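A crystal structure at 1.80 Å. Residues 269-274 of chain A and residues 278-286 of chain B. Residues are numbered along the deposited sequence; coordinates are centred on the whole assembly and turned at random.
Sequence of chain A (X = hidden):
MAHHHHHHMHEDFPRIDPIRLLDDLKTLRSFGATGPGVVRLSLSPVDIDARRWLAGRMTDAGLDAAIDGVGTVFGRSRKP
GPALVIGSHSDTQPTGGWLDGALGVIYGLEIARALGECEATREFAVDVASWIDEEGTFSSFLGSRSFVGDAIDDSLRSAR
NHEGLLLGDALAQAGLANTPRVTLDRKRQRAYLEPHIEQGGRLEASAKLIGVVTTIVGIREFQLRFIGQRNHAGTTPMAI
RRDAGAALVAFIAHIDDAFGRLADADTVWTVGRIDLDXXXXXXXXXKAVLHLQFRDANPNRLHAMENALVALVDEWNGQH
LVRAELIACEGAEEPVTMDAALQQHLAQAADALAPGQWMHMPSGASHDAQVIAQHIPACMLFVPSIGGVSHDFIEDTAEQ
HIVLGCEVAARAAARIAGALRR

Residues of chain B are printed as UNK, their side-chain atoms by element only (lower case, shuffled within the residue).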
# COMPACT_ATOMS: atom_id res chain seq x y z
N TRP A 269 -12.30 -13.79 7.58
CA TRP A 269 -10.93 -13.30 7.67
C TRP A 269 -10.69 -12.34 6.52
O TRP A 269 -11.30 -12.46 5.45
CB TRP A 269 -9.89 -14.43 7.68
CG TRP A 269 -9.76 -15.25 6.40
CD1 TRP A 269 -8.82 -15.08 5.38
CD2 TRP A 269 -10.55 -16.37 6.04
NE1 TRP A 269 -9.01 -16.04 4.42
CE2 TRP A 269 -10.06 -16.85 4.80
CE3 TRP A 269 -11.65 -17.02 6.63
CZ2 TRP A 269 -10.62 -17.95 4.14
CZ3 TRP A 269 -12.20 -18.12 5.97
CH2 TRP A 269 -11.70 -18.57 4.75
N THR A 270 -9.80 -11.37 6.76
CA THR A 270 -9.69 -10.21 5.89
C THR A 270 -8.26 -9.69 5.89
O THR A 270 -7.70 -9.44 6.96
CB THR A 270 -10.61 -9.07 6.36
OG1 THR A 270 -11.89 -9.59 6.73
CG2 THR A 270 -10.78 -8.01 5.26
N VAL A 271 -7.71 -9.48 4.70
CA VAL A 271 -6.47 -8.73 4.54
C VAL A 271 -6.88 -7.30 4.23
O VAL A 271 -7.30 -6.98 3.10
CB VAL A 271 -5.58 -9.33 3.45
CG1 VAL A 271 -4.38 -8.40 3.17
CG2 VAL A 271 -5.10 -10.73 3.86
N GLY A 272 -6.77 -6.41 5.22
CA GLY A 272 -7.28 -5.07 5.04
C GLY A 272 -6.27 -4.09 4.48
O GLY A 272 -6.65 -3.02 3.99
N ARG A 273 -5.00 -4.45 4.55
CA ARG A 273 -3.95 -3.54 4.10
C ARG A 273 -2.75 -4.33 3.62
O ARG A 273 -2.41 -5.37 4.20
CB ARG A 273 -3.54 -2.59 5.23
CG ARG A 273 -2.66 -1.44 4.77
CD ARG A 273 -2.23 -0.55 5.95
NE ARG A 273 -1.49 0.62 5.46
CZ ARG A 273 -2.04 1.80 5.20
NH1 ARG A 273 -3.34 1.98 5.40
NH2 ARG A 273 -1.29 2.80 4.75
N ILE A 274 -2.10 -3.82 2.57
CA ILE A 274 -0.83 -4.35 2.05
C ILE A 274 0.06 -3.16 1.70
O ILE A 274 -0.39 -2.23 1.03
CB ILE A 274 -1.06 -5.24 0.80
CG1 ILE A 274 -1.82 -6.52 1.16
CG2 ILE A 274 0.29 -5.57 0.10
CD1 ILE A 274 -2.27 -7.30 -0.10
N UNK B 278 -10.03 0.94 1.72
CA UNK B 278 -9.31 2.06 2.34
C UNK B 278 -8.02 1.72 3.07
O UNK B 278 -7.30 2.65 3.45
c UNK B 278 -11.09 1.37 3.78
c UNK B 278 -10.34 2.60 3.34
c UNK B 278 -11.18 0.50 2.53
N UNK B 279 -7.73 0.44 3.28
CA UNK B 279 -6.49 0.06 3.93
C UNK B 279 -6.60 0.01 5.45
O UNK B 279 -5.66 0.37 6.15
N UNK B 280 -7.75 -0.44 5.95
CA UNK B 280 -8.07 -0.55 7.37
C UNK B 280 -8.29 -2.01 7.76
O UNK B 280 -8.85 -2.78 6.97
c UNK B 280 -9.38 0.21 7.74
o UNK B 280 -9.35 1.55 7.30
N UNK B 281 -7.95 -2.35 9.01
CA UNK B 281 -8.13 -3.72 9.50
C UNK B 281 -9.55 -4.23 9.30
O UNK B 281 -9.75 -5.40 8.98
c UNK B 281 -4.24 -3.73 12.28
c UNK B 281 -6.39 -4.22 11.33
c UNK B 281 -5.53 -3.34 11.96
c UNK B 281 -3.81 -5.02 12.00
c UNK B 281 -4.67 -5.90 11.41
c UNK B 281 -5.95 -5.51 11.08
c UNK B 281 -7.81 -3.80 11.00
N UNK B 282 -10.56 -3.40 9.58
CA UNK B 282 -11.93 -3.89 9.68
C UNK B 282 -12.80 -3.56 8.47
O UNK B 282 -14.03 -3.62 8.56
c UNK B 282 -12.59 -3.35 10.95
o UNK B 282 -11.93 -3.86 12.10
N UNK B 283 -12.19 -3.24 7.33
CA UNK B 283 -12.94 -2.95 6.11
C UNK B 283 -12.43 -3.84 4.97
O UNK B 283 -11.25 -3.77 4.60
c UNK B 283 -13.22 -0.57 6.91
c UNK B 283 -13.68 -1.18 4.49
c UNK B 283 -12.82 -1.47 5.72
N UNK B 284 -13.32 -4.67 4.43
CA UNK B 284 -13.06 -5.38 3.18
C UNK B 284 -12.77 -4.33 2.11
O UNK B 284 -13.61 -3.45 1.88
c UNK B 284 -14.68 -7.18 3.95
c UNK B 284 -13.97 -7.02 1.50
c UNK B 284 -14.26 -6.25 2.79
N UNK B 285 -11.60 -4.36 1.45
CA UNK B 285 -11.26 -3.32 0.47
C UNK B 285 -12.22 -3.32 -0.71
O UNK B 285 -12.43 -4.35 -1.35
c UNK B 285 -9.31 -4.65 1.05
c UNK B 285 -10.51 -5.33 1.66
c UNK B 285 -9.84 -3.70 0.02
N UNK B 286 -12.75 -2.14 -1.03
CA UNK B 286 -13.63 -2.01 -2.19
C UNK B 286 -12.90 -1.68 -3.48
O UNK B 286 -13.47 -1.82 -4.58
O HOH W 1 -7.53 -6.79 8.12
O HOH W 2 -9.21 -2.03 3.83

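Position 278 carries three side-chain carbons that close a ring onto its own backbone N, which makes it Pro B278. Its CA-to-CB bond points away from chain A, and the peptide bond before it is cis. The ring stays clear of the strand; what comes nearest is the carbonyl, with O 4.5 Å from NH1 of Arg A273.

Position 279 has no side-chain atoms at all, so it is Gly B279. Two features of the site explain how well glycine fits. With phi/psi of 88/37, a CB would be jammed against the carbonyl O of the preceding residue, and it would also sit 2.9 Å from Arg A273 NH1, a clash. The bare CA instead comes down on the strand, 3.1 Å from Gly A272 O in a CA-H...O contact. Its carbonyl O accepts a hydrogen bond from Arg A273 NH1 at 2.9 Å, lying near the guanidinium plane at its edge.

At position 280 one carbon is followed by one oxygen: Ser B280. The CA-to-CB bond points away, so the work is done by the backbone, whose O lies 3.4 Å from Gly A272 CA in a second CA-H...O contact.

Position 281 shows one carbon leading to a ring of six carbons, with no oxygen attached, hence Phe B281. The ring keeps well clear of the strand, but the carbonyl O of Phe B281 turns inward and lies 2.8 Å from the oxygen of water 1.

Position 282 again has one carbon and one oxygen, with no second branch, and is Ser B282. Its hydroxyl is hydrogen-bonded elsewhere in the structure. It lies inside a type I turn running from Ser B280 to position 283.

Position 283 has one carbon carrying two more, the beta-branched pattern of Val B283. Its CA-to-CB bond points away from chain A, while its N closes the turn with a weak hydrogen bond to Ser B280 O at 3.4 Å.

Position 284 repeats the branched three-carbon pattern and is Val B284. Although its CA-to-CB bond points away, one methyl, CG2, lies 4.2 Å from CG2 of Thr A270.

Position 285 has three carbons closing onto the backbone N: Pro B285. Here the CA-to-CB bond points toward the strand, and the ring's CG comes within 3.7 Å of Val A271 O.

Position 286 has no side-chain atoms and is Gly B286, beyond the contact.

The rule of this contact is backbone against backbone, with small residues allowing the approach. At Gly A272 an ideal CB would fall 2.1 Å from Ser B280 O, so its absence lets the turn settle on the strand. Water fills the polar gaps: water 1 lies 2.9 Å from Thr A270 O and also engages Phe B281 O, while water 2 joins Gly A272 O at 2.7 Å to Ser B280 N at 3.0 Å and Val B283 O at 2.8 Å. One extended arginine and a modest apolar patch of Thr A270, Val B284 and Pro B285 complete the fit.

Chain B, residues 278-286: PGSFSVVPG
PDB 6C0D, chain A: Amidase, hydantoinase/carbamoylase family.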